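Serpin B3 (Homo sapiens, PDB 4ZK0) probably inhibits proteases as a member of the serpin family, most likely papain-like cysteine proteases, through its reactive centre loop. Local coordinates at residues Q185-F190 with K237-S242; S218-S223 with V231-Y236; D252-L257 with P368-I373; R279-L284 with E362-H367. All coordinates share one frame; numbering follows the deposited sequence.

Interaction 1 (Q185-F190 with K237-S242); sequences QWEKKF and KGKDLS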
# COMPACT_ATOMS: atom_id res chain seq x y z
N GLN A 185 0.95 17.72 5.44
CA GLN A 185 1.89 18.80 5.22
C GLN A 185 3.29 18.30 5.56
O GLN A 185 3.45 17.60 6.54
CB GLN A 185 1.62 19.97 6.18
CG GLN A 185 0.27 20.63 6.02
CD GLN A 185 0.10 21.77 7.02
OE1 GLN A 185 1.04 22.52 7.27
NE2 GLN A 185 -1.04 21.87 7.63
N TRP A 186 4.29 18.76 4.84
CA TRP A 186 5.64 18.46 5.22
C TRP A 186 5.97 19.18 6.53
O TRP A 186 5.47 20.27 6.79
CB TRP A 186 6.64 18.96 4.20
CG TRP A 186 6.63 18.31 2.92
CD1 TRP A 186 6.42 18.93 1.73
CD2 TRP A 186 6.87 16.93 2.62
NE1 TRP A 186 6.49 18.03 0.72
CE2 TRP A 186 6.75 16.79 1.23
CE3 TRP A 186 7.16 15.81 3.40
CZ2 TRP A 186 6.91 15.58 0.59
CZ3 TRP A 186 7.34 14.63 2.78
CH2 TRP A 186 7.19 14.51 1.38
N GLU A 187 6.82 18.60 7.33
CA GLU A 187 7.27 19.33 8.48
C GLU A 187 8.00 20.62 8.03
O GLU A 187 7.78 21.68 8.58
CB GLU A 187 8.23 18.51 9.27
CG GLU A 187 8.99 19.37 10.21
CD GLU A 187 8.90 18.82 11.56
OE1 GLU A 187 9.78 18.01 11.88
OE2 GLU A 187 7.88 19.14 12.22
N LYS A 188 8.85 20.49 7.03
CA LYS A 188 9.50 21.64 6.43
C LYS A 188 9.07 21.73 4.99
O LYS A 188 9.51 20.93 4.17
CB LYS A 188 11.00 21.43 6.55
CG LYS A 188 11.47 21.66 7.97
CD LYS A 188 12.57 20.69 8.38
CE LYS A 188 13.23 21.12 9.67
NZ LYS A 188 14.47 20.31 9.86
N LYS A 189 8.20 22.67 4.69
CA LYS A 189 7.67 22.82 3.37
C LYS A 189 8.74 23.32 2.40
O LYS A 189 9.65 24.00 2.80
CB LYS A 189 6.50 23.78 3.41
CG LYS A 189 5.24 23.22 4.06
CD LYS A 189 4.12 24.19 3.80
CE LYS A 189 2.74 23.68 4.14
NZ LYS A 189 2.48 23.62 5.60
N PHE A 190 8.64 22.97 1.13
CA PHE A 190 9.50 23.54 0.08
C PHE A 190 8.98 24.89 -0.34
O PHE A 190 7.79 25.17 -0.28
CB PHE A 190 9.53 22.65 -1.15
CG PHE A 190 10.18 21.32 -0.89
CD1 PHE A 190 9.44 20.26 -0.38
CD2 PHE A 190 11.51 21.13 -1.16
CE1 PHE A 190 10.04 19.03 -0.19
CE2 PHE A 190 12.11 19.91 -0.97
CZ PHE A 190 11.37 18.85 -0.46
N LYS A 237 4.49 17.09 9.20
CA LYS A 237 4.29 17.91 10.36
C LYS A 237 3.66 17.09 11.48
O LYS A 237 2.64 16.46 11.29
CB LYS A 237 3.42 19.10 10.02
CG LYS A 237 3.45 20.17 11.13
CD LYS A 237 2.67 21.41 10.70
CE LYS A 237 2.46 22.37 11.88
NZ LYS A 237 1.85 23.62 11.33
N GLY A 238 4.32 17.09 12.64
CA GLY A 238 3.82 16.40 13.83
C GLY A 238 4.71 15.20 13.99
O GLY A 238 4.84 14.64 15.07
N LYS A 239 5.32 14.77 12.89
CA LYS A 239 6.24 13.65 12.91
C LYS A 239 5.61 12.34 13.27
O LYS A 239 6.33 11.38 13.47
CB LYS A 239 7.43 13.90 13.85
CG LYS A 239 8.44 14.96 13.39
CD LYS A 239 9.73 14.79 14.20
CE LYS A 239 10.98 15.40 13.56
NZ LYS A 239 11.20 16.78 14.09
N ASP A 240 4.29 12.23 13.29
CA ASP A 240 3.67 10.93 13.35
C ASP A 240 3.88 10.06 12.10
O ASP A 240 3.76 8.83 12.20
CB ASP A 240 2.18 11.04 13.57
CG ASP A 240 1.83 11.62 14.91
OD1 ASP A 240 2.73 11.78 15.75
OD2 ASP A 240 0.64 11.93 15.06
N LEU A 241 4.17 10.68 10.95
CA LEU A 241 4.55 9.98 9.71
C LEU A 241 5.68 10.70 9.05
O LEU A 241 5.88 11.92 9.27
CB LEU A 241 3.38 9.92 8.72
CG LEU A 241 2.18 9.05 9.16
CD1 LEU A 241 1.16 9.96 9.83
CD2 LEU A 241 1.49 8.41 7.98
N SER A 242 6.40 9.94 8.23
CA SER A 242 7.51 10.40 7.39
C SER A 242 7.50 9.70 6.05
O SER A 242 7.02 8.59 5.92
CB SER A 242 8.88 10.08 8.02
OG SER A 242 9.01 10.69 9.27
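E187 and K239 meet by way of two bends: E187 runs CG anti to its own backbone N (chi1 164°) and then turns at chi2, while K239 is stretched out as far as CE and folds only at its last torsion (chi4 94°). That last bend turns the ammonium toward the carboxylate, giving a salt bridge of 2.9 Å between K239 NZ and E187 OE1. The lysine comes in on the syn side of the oxygen and close to the carboxylate plane, a favourable direction for a charged donor. K239 CE also lies 3.3 Å from E187 OE1, so the end of the chain settles on the oxygen together with its nitrogen.

A backbone hydrogen bond makes the second link. K237 N donates to Q185 O at 2.9 Å, and the N-H...O angle of 170° makes it almost straight. K237 then lies alongside Q185, both side chains pointing the same way, with K237 CD 4.0 Å from Q185 OE1. G238 and K239 both have positive phi, as expected where the chain reverses. The closest CA atoms, those of E187 and K237, are 3.8 Å apart, so the backbones all but touch.

Behind this largely solvent-facing layer, W186 turns inward, stacks with Y236 and donates its NE1 to T337 O. The turn 237-240 joins strands 229-235 and 241-248, and here it meets the chain leaving strand 174-185. A buried tryptophan just after that strand is characteristic of the serpin breach, the region where the reactive centre loop begins to enter the main sheet.

Interaction 2 (S218-S223 with V231-Y236); sequences SFHFAS and VLEIPY. With ZN (zinc ion), chain C.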
# COMPACT_ATOMS: atom_id res chain seq x y z
N SER A 218 18.14 20.40 7.73
CA SER A 218 18.61 19.12 8.25
C SER A 218 17.52 18.06 8.40
O SER A 218 16.37 18.33 8.72
CB SER A 218 19.30 19.35 9.59
OG SER A 218 18.63 20.40 10.20
N PHE A 219 17.96 16.83 8.23
CA PHE A 219 17.10 15.68 8.15
C PHE A 219 17.95 14.54 8.66
O PHE A 219 19.17 14.62 8.55
CB PHE A 219 16.77 15.32 6.68
CG PHE A 219 15.94 16.32 5.96
CD1 PHE A 219 14.56 16.39 6.17
CD2 PHE A 219 16.50 17.15 5.01
CE1 PHE A 219 13.77 17.29 5.45
CE2 PHE A 219 15.73 18.05 4.28
CZ PHE A 219 14.36 18.13 4.51
N HIS A 220 17.32 13.50 9.17
CA HIS A 220 17.98 12.24 9.36
C HIS A 220 18.40 11.64 7.98
O HIS A 220 17.54 11.47 7.07
CB HIS A 220 17.08 11.26 10.11
CG HIS A 220 16.65 11.73 11.46
ND1 HIS A 220 15.37 11.58 11.94
CD2 HIS A 220 17.34 12.38 12.43
CE1 HIS A 220 15.28 12.12 13.14
NE2 HIS A 220 16.46 12.61 13.47
N PHE A 221 19.68 11.27 7.91
CA PHE A 221 20.41 10.93 6.70
C PHE A 221 21.38 9.78 7.00
O PHE A 221 21.98 9.78 8.06
CB PHE A 221 21.22 12.14 6.21
CG PHE A 221 22.17 11.83 5.08
CD1 PHE A 221 21.76 11.93 3.77
CD2 PHE A 221 23.48 11.48 5.32
CE1 PHE A 221 22.62 11.68 2.73
CE2 PHE A 221 24.35 11.21 4.29
CZ PHE A 221 23.92 11.29 2.99
N ALA A 222 21.51 8.80 6.11
CA ALA A 222 22.68 7.88 6.12
C ALA A 222 23.19 7.58 4.75
O ALA A 222 22.37 7.45 3.78
CB ALA A 222 22.33 6.56 6.79
N SER A 223 24.53 7.47 4.65
CA SER A 223 25.21 6.90 3.47
C SER A 223 25.33 5.39 3.60
O SER A 223 25.94 4.91 4.56
CB SER A 223 26.62 7.44 3.33
OG SER A 223 26.61 8.64 2.61
N VAL A 231 20.02 7.31 2.18
CA VAL A 231 18.68 7.31 2.77
C VAL A 231 18.39 8.65 3.44
O VAL A 231 19.21 9.20 4.16
CB VAL A 231 18.49 6.27 3.92
CG1 VAL A 231 17.05 5.82 3.97
CG2 VAL A 231 19.35 5.06 3.77
N LEU A 232 17.18 9.12 3.24
CA LEU A 232 16.71 10.32 3.88
C LEU A 232 15.35 10.11 4.45
O LEU A 232 14.50 9.50 3.82
CB LEU A 232 16.62 11.42 2.84
CG LEU A 232 16.67 12.79 3.48
CD1 LEU A 232 18.07 13.06 4.03
CD2 LEU A 232 16.28 13.80 2.40
N GLU A 233 15.12 10.65 5.63
CA GLU A 233 13.80 10.70 6.20
C GLU A 233 13.27 12.12 6.12
O GLU A 233 13.88 13.04 6.63
CB GLU A 233 13.79 10.19 7.64
CG GLU A 233 12.47 10.50 8.31
CD GLU A 233 12.40 10.24 9.81
OE1 GLU A 233 13.36 9.82 10.47
OE2 GLU A 233 11.30 10.41 10.32
N ILE A 234 12.09 12.27 5.48
CA ILE A 234 11.44 13.56 5.29
C ILE A 234 10.15 13.56 6.12
O ILE A 234 9.15 12.98 5.71
CB ILE A 234 11.07 13.79 3.81
CG1 ILE A 234 12.26 13.40 2.93
CG2 ILE A 234 10.59 15.22 3.61
CD1 ILE A 234 12.11 13.64 1.43
N PRO A 235 10.17 14.16 7.30
CA PRO A 235 8.99 14.05 8.17
C PRO A 235 7.77 14.90 7.76
O PRO A 235 7.93 15.97 7.15
CB PRO A 235 9.52 14.53 9.55
CG PRO A 235 10.97 14.78 9.37
CD PRO A 235 11.21 15.02 7.92
N TYR A 236 6.56 14.39 8.00
CA TYR A 236 5.35 15.22 7.95
C TYR A 236 5.23 16.00 9.27
O TYR A 236 5.84 15.65 10.32
CB TYR A 236 4.11 14.37 7.64
CG TYR A 236 4.26 13.77 6.25
CD1 TYR A 236 3.98 14.51 5.13
CD2 TYR A 236 4.74 12.48 6.07
CE1 TYR A 236 4.15 13.97 3.86
CE2 TYR A 236 4.91 11.93 4.81
CZ TYR A 236 4.62 12.70 3.71
OH TYR A 236 4.84 12.19 2.44
ZN ZN C . 16.35 14.38 14.66
O HOH W 1 14.46 13.75 9.10
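V231 pairs with A222 through two backbone bonds, V231 N to A222 O at 2.8 Å and A222 N to V231 O at 3.0 Å, which defines an antiparallel hydrogen-bonded pair in the hairpin of strands 206-224 and 229-235. L232 follows, opposite F221 as a non-hydrogen-bonded pair. Its CD1 packs 3.7 Å from F219 CB and also reaches the edge of the F221 ring, near the ring plane, while CD2 lies over a face of the F219 ring.

E233 carries the polar part. Its N donates to H220 O in a nearly linear bond, and a water joins E233 O to H220 N one step further on. With CG anti to the backbone N (chi1 169°) and the rest extended, the E233 chain runs beside H220 and accepts H220 ND1 at OE1, 3.0 Å away. The acceptor sits in the imidazole plane, yet the ring meets the carboxylate from above its plane. E233 OE2 is held by S242 OG.

I234 CG2 and P235 CD then close around F219, the proline at the ring edge, with P235 CD 4.0 Å from F219 CD1.

With ND1 of H220 as the donor, H220 NE2 is left to bind the zinc ion, 2.1 Å away. E277 of the same chain also binds this ion, and E233, acting as a second-shell carboxylate, fixes the ring rotation and would be expected to make the imidazole a stronger ligand.

Interaction 3 (D252-L257 with P368-I373); sequences DGLQKL and PFLFFI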
# COMPACT_ATOMS: atom_id res chain seq x y z
N ASP A 252 22.04 4.49 -12.57
CA ASP A 252 21.59 3.16 -12.88
C ASP A 252 21.84 2.21 -11.72
O ASP A 252 21.95 1.01 -11.94
CB ASP A 252 22.36 2.65 -14.11
CG ASP A 252 23.90 2.53 -13.86
OD1 ASP A 252 24.39 2.71 -12.72
OD2 ASP A 252 24.63 2.24 -14.81
N GLY A 253 22.00 2.73 -10.50
CA GLY A 253 22.25 1.83 -9.35
C GLY A 253 20.99 1.21 -8.74
O GLY A 253 21.07 0.45 -7.78
N LEU A 254 19.82 1.51 -9.28
CA LEU A 254 18.58 1.07 -8.65
C LEU A 254 18.42 -0.45 -8.57
O LEU A 254 18.03 -1.02 -7.51
CB LEU A 254 17.39 1.68 -9.35
CG LEU A 254 16.04 1.46 -8.60
CD1 LEU A 254 16.01 2.16 -7.26
CD2 LEU A 254 14.88 1.93 -9.45
N GLN A 255 18.72 -1.13 -9.67
CA GLN A 255 18.54 -2.58 -9.73
C GLN A 255 19.27 -3.31 -8.62
O GLN A 255 18.74 -4.28 -8.04
CB GLN A 255 18.97 -3.14 -11.09
CG GLN A 255 18.92 -4.67 -11.10
CD GLN A 255 19.70 -5.29 -12.26
OE1 GLN A 255 20.56 -6.17 -12.05
NE2 GLN A 255 19.40 -4.85 -13.47
N LYS A 256 20.47 -2.85 -8.31
CA LYS A 256 21.30 -3.49 -7.30
C LYS A 256 20.76 -3.20 -5.91
O LYS A 256 20.61 -4.09 -5.07
CB LYS A 256 22.74 -2.99 -7.45
CG LYS A 256 23.56 -3.05 -6.16
CD LYS A 256 24.58 -1.93 -6.14
CE LYS A 256 25.30 -1.90 -4.81
NZ LYS A 256 26.30 -2.99 -4.68
N LEU A 257 20.45 -1.93 -5.66
CA LEU A 257 19.66 -1.60 -4.49
C LEU A 257 18.39 -2.48 -4.39
O LEU A 257 18.09 -3.03 -3.35
CB LEU A 257 19.33 -0.13 -4.50
CG LEU A 257 18.41 0.31 -3.34
CD1 LEU A 257 19.02 -0.06 -2.00
CD2 LEU A 257 18.14 1.81 -3.38
N PRO A 368 16.29 7.41 -10.75
CA PRO A 368 15.32 6.61 -10.08
C PRO A 368 15.54 6.33 -8.56
O PRO A 368 16.66 6.14 -8.10
CB PRO A 368 15.36 5.33 -10.87
CG PRO A 368 15.57 5.78 -12.27
CD PRO A 368 16.67 6.82 -12.04
N PHE A 369 14.46 6.40 -7.77
CA PHE A 369 14.53 6.11 -6.35
C PHE A 369 13.32 5.34 -5.81
O PHE A 369 12.27 5.20 -6.47
CB PHE A 369 14.71 7.42 -5.59
CG PHE A 369 13.59 8.39 -5.80
CD1 PHE A 369 12.44 8.32 -5.04
CD2 PHE A 369 13.66 9.33 -6.82
CE1 PHE A 369 11.39 9.19 -5.25
CE2 PHE A 369 12.61 10.22 -7.03
CZ PHE A 369 11.47 10.15 -6.22
N LEU A 370 13.48 4.86 -4.58
CA LEU A 370 12.45 4.10 -3.90
C LEU A 370 12.03 5.02 -2.81
O LEU A 370 12.83 5.84 -2.33
CB LEU A 370 12.98 2.79 -3.31
CG LEU A 370 13.65 1.84 -4.29
CD1 LEU A 370 14.25 0.65 -3.55
CD2 LEU A 370 12.61 1.35 -5.28
N PHE A 371 10.75 4.96 -2.48
CA PHE A 371 10.23 5.80 -1.41
C PHE A 371 9.04 5.11 -0.73
O PHE A 371 8.38 4.21 -1.31
CB PHE A 371 9.83 7.14 -1.95
CG PHE A 371 8.68 7.06 -2.90
CD1 PHE A 371 8.88 6.73 -4.22
CD2 PHE A 371 7.39 7.34 -2.48
CE1 PHE A 371 7.83 6.59 -5.09
CE2 PHE A 371 6.33 7.25 -3.35
CZ PHE A 371 6.53 6.88 -4.67
N PHE A 372 8.81 5.50 0.51
CA PHE A 372 7.68 4.97 1.26
C PHE A 372 7.22 5.89 2.36
O PHE A 372 7.97 6.75 2.81
CB PHE A 372 7.93 3.58 1.81
CG PHE A 372 9.10 3.47 2.75
CD1 PHE A 372 10.36 3.20 2.27
CD2 PHE A 372 8.90 3.50 4.14
CE1 PHE A 372 11.42 3.02 3.14
CE2 PHE A 372 9.95 3.32 5.01
CZ PHE A 372 11.21 3.06 4.51
N ILE A 373 5.94 5.75 2.71
CA ILE A 373 5.33 6.53 3.74
C ILE A 373 5.18 5.62 4.95
O ILE A 373 4.61 4.54 4.87
CB ILE A 373 4.00 7.13 3.30
CG1 ILE A 373 4.24 8.09 2.11
CG2 ILE A 373 3.38 7.88 4.45
CD1 ILE A 373 2.96 8.59 1.45
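L254 touches P368 and L370 with its two methyl branches, one for each. CD2 rests 3.7 Å from P368 CB, while CD1 comes to 3.8 Å from L370 CG and also borders L370 CD2. The fork is set by CG lying anti to the backbone N (chi1 -170°), which carries both methyls out from the helix toward the strand. One turn on, L257 meets the same leucine tip to tip, its CD2 4.1 Å from L370 CD1. L370 is therefore approached by both helical leucines, on different parts of its branch, and its neighbour F369 takes part through its backbone, with CA 4.3 Å from L254 CD1.

The second shell is the backbone. P368 and L370, two positions apart, both direct their CB atoms toward the helix, whereas the CB of F369 between them points away from it, as strand alternation demands. The F369 side chain touches V245 and L247. On the helix, L254 and L257 are three residues apart and so share one helical face; the bond from L257 N to G253 O, 3.2 Å, secures this first turn of helix 254-260. The nearest CA atoms, L254 and P368, stand 6.6 Å apart, a spacing bridged by side chains.

Further out, Y384 and R386 of the neighbouring strand 380-387, F16 of helix 4-22 and L261 also touch L370, and L257 packs on V227. Thus a short helix is seated against the start of strand 369-375. All five touching residues are buried and no hydrogen bond crosses between the segments, implying that shape and hydrophobic burial hold the two together.

Interaction 4 (R279-L284 with E362-H367); sequences RVDLHL and EFHCNH. With ZN (zinc ion), chain B.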
# COMPACT_ATOMS: atom_id res chain seq x y z
N ARG A 279 22.72 18.34 7.51
CA ARG A 279 22.25 19.36 6.60
C ARG A 279 22.28 18.82 5.22
O ARG A 279 23.31 18.36 4.74
CB ARG A 279 23.11 20.59 6.68
CG ARG A 279 23.01 21.24 8.05
CD ARG A 279 22.78 22.73 7.91
NE ARG A 279 23.25 23.42 9.10
CZ ARG A 279 24.53 23.57 9.44
NH1 ARG A 279 25.50 23.07 8.67
NH2 ARG A 279 24.83 24.21 10.56
N VAL A 280 21.14 18.87 4.55
CA VAL A 280 21.06 18.20 3.28
C VAL A 280 20.48 19.18 2.29
O VAL A 280 19.48 19.79 2.57
CB VAL A 280 20.20 16.94 3.35
CG1 VAL A 280 20.19 16.25 2.00
CG2 VAL A 280 20.77 16.01 4.42
N ASP A 281 21.17 19.32 1.17
CA ASP A 281 20.63 19.97 0.01
C ASP A 281 19.74 18.93 -0.72
O ASP A 281 20.22 18.08 -1.49
CB ASP A 281 21.77 20.47 -0.90
CG ASP A 281 21.26 21.23 -2.10
OD1 ASP A 281 20.22 21.90 -1.96
OD2 ASP A 281 21.88 21.17 -3.16
N LEU A 282 18.44 19.04 -0.47
CA LEU A 282 17.49 18.10 -0.94
C LEU A 282 16.83 18.66 -2.16
O LEU A 282 16.21 19.71 -2.08
CB LEU A 282 16.48 17.84 0.13
CG LEU A 282 15.26 17.01 -0.27
CD1 LEU A 282 15.59 15.60 -0.70
CD2 LEU A 282 14.28 17.00 0.87
N HIS A 283 16.96 17.92 -3.26
CA HIS A 283 16.25 18.20 -4.47
C HIS A 283 15.29 17.03 -4.67
O HIS A 283 15.71 15.87 -4.85
CB HIS A 283 17.20 18.26 -5.66
CG HIS A 283 18.08 19.47 -5.69
ND1 HIS A 283 18.71 19.89 -6.85
CD2 HIS A 283 18.42 20.35 -4.73
CE1 HIS A 283 19.42 20.97 -6.58
NE2 HIS A 283 19.25 21.28 -5.31
N LEU A 284 14.00 17.33 -4.60
CA LEU A 284 12.98 16.29 -4.74
C LEU A 284 11.94 16.76 -5.78
O LEU A 284 11.38 17.85 -5.67
CB LEU A 284 12.31 16.08 -3.38
CG LEU A 284 11.27 14.96 -3.30
CD1 LEU A 284 11.86 13.55 -3.29
CD2 LEU A 284 10.39 15.17 -2.08
N GLU A 362 24.39 16.13 -0.14
CA GLU A 362 23.46 16.37 -1.21
C GLU A 362 22.54 15.17 -1.31
O GLU A 362 22.93 14.08 -1.01
CB GLU A 362 24.20 16.56 -2.53
CG GLU A 362 25.02 17.85 -2.60
CD GLU A 362 25.87 17.91 -3.87
OE1 GLU A 362 25.73 17.00 -4.73
OE2 GLU A 362 26.69 18.83 -4.02
N PHE A 363 21.32 15.40 -1.72
CA PHE A 363 20.40 14.33 -1.91
C PHE A 363 19.54 14.71 -3.10
O PHE A 363 18.50 15.28 -2.91
CB PHE A 363 19.56 14.09 -0.62
CG PHE A 363 18.88 12.74 -0.59
CD1 PHE A 363 19.53 11.64 -0.12
CD2 PHE A 363 17.60 12.60 -1.06
CE1 PHE A 363 18.90 10.41 -0.12
CE2 PHE A 363 16.95 11.38 -1.05
CZ PHE A 363 17.63 10.27 -0.61
N HIS A 364 20.01 14.40 -4.30
CA HIS A 364 19.43 14.93 -5.54
C HIS A 364 18.64 13.87 -6.26
O HIS A 364 19.19 12.98 -6.90
CB HIS A 364 20.52 15.50 -6.48
CG HIS A 364 21.21 16.73 -5.96
ND1 HIS A 364 22.32 17.29 -6.58
CD2 HIS A 364 20.96 17.51 -4.88
CE1 HIS A 364 22.68 18.38 -5.92
NE2 HIS A 364 21.88 18.53 -4.88
N CYS A 365 17.32 13.94 -6.15
CA CYS A 365 16.49 12.85 -6.67
C CYS A 365 16.20 13.03 -8.17
O CYS A 365 15.02 13.14 -8.58
CB CYS A 365 15.22 12.76 -5.84
SG CYS A 365 15.53 12.19 -4.15
N ASN A 366 17.25 13.02 -8.99
CA ASN A 366 17.10 13.22 -10.47
C ASN A 366 17.38 12.01 -11.24
O ASN A 366 17.73 12.09 -12.42
CB ASN A 366 18.02 14.34 -11.01
CG ASN A 366 19.43 14.16 -10.52
OD1 ASN A 366 19.83 13.04 -10.16
ND2 ASN A 366 20.13 15.24 -10.37
N HIS A 367 17.19 10.87 -10.59
CA HIS A 367 17.26 9.62 -11.25
C HIS A 367 16.45 8.68 -10.36
O HIS A 367 15.96 9.13 -9.33
CB HIS A 367 18.73 9.18 -11.48
CG HIS A 367 19.53 9.03 -10.24
ND1 HIS A 367 20.26 10.06 -9.70
CD2 HIS A 367 19.77 7.95 -9.45
CE1 HIS A 367 20.89 9.64 -8.62
NE2 HIS A 367 20.62 8.36 -8.45
ZN ZN B . 20.10 22.72 -3.99
O HOH W 2 18.74 24.21 -2.89
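D281 and H283 of one strand and H364 of the other come together on one face of the sheet, where D281 and H283 bind a zinc ion. The metal takes both carboxylate oxygens of D281, unequally, OD1 at 2.2 Å and OD2 at 2.5 Å, together with H283 NE2 at 2.1 Å and a water. Two residues separated by one position in a strand point to the same side, which lets both reach a single ion.

Aromatic and polar side-chain contacts tie H364 to these ligands. Its ring stacks face to face on that of H283, centroids 4.1 Å apart and planes 21° from parallel; E362 CB lies over the rim of its opposite face. Edge-on, H364 NE2 donates to D281 OD2 at 3.2 Å. The oxygen lies in the imidazole plane, but the donor stands above the carboxylate plane, the two groups being nearly perpendicular.

Backbone bonds set the register. F363 N to D281 O, H283 N to F363 O and C365 N to H283 O run as a parallel ladder, pairing D281 with E362, L282 with F363 and H283 with H364. An inverse gamma turn centred on C365 follows.

Apolar contacts fill the opposite face: V280 CG1 lies 3.5 Å from F363 CB, L282 CD1 lies 3.6 Å from F363 CD2, and L284 CD1 borders C365 SG. F363 also packs on L232.

The strand that follows the reactive centre loop is thus apolar on the F363 side and polar on the E362 and H364 side. H364 acts as a second-shell residue, and by sharing OD2 with the metal it would probably draw charge from that oxygen, consistent with the longer zinc bond there.

Interaction 1 is a surface contact and interaction 4 is partly buried, while interactions 2 and 3 lie in the interior. Strand 229-235 ties interactions 1 and 2: the turn of 237-242 follows it, and the backbones of E187 and P235 are hydrogen-bonded between them. Interactions 2 and 4 share an apolar cluster of F219, L232, L282 and F363, each with a zinc-binding histidine, though at separate ions. F190 links interaction 1 to that cluster. Interaction 4 is nested in the chain loop closed by interaction 3, and their second segments adjoin. The chemistry differs accordingly: a salt bridge at the surface, two backbone ladders with a zinc-binding histidine on one face, and purely apolar helix packing in interaction 3.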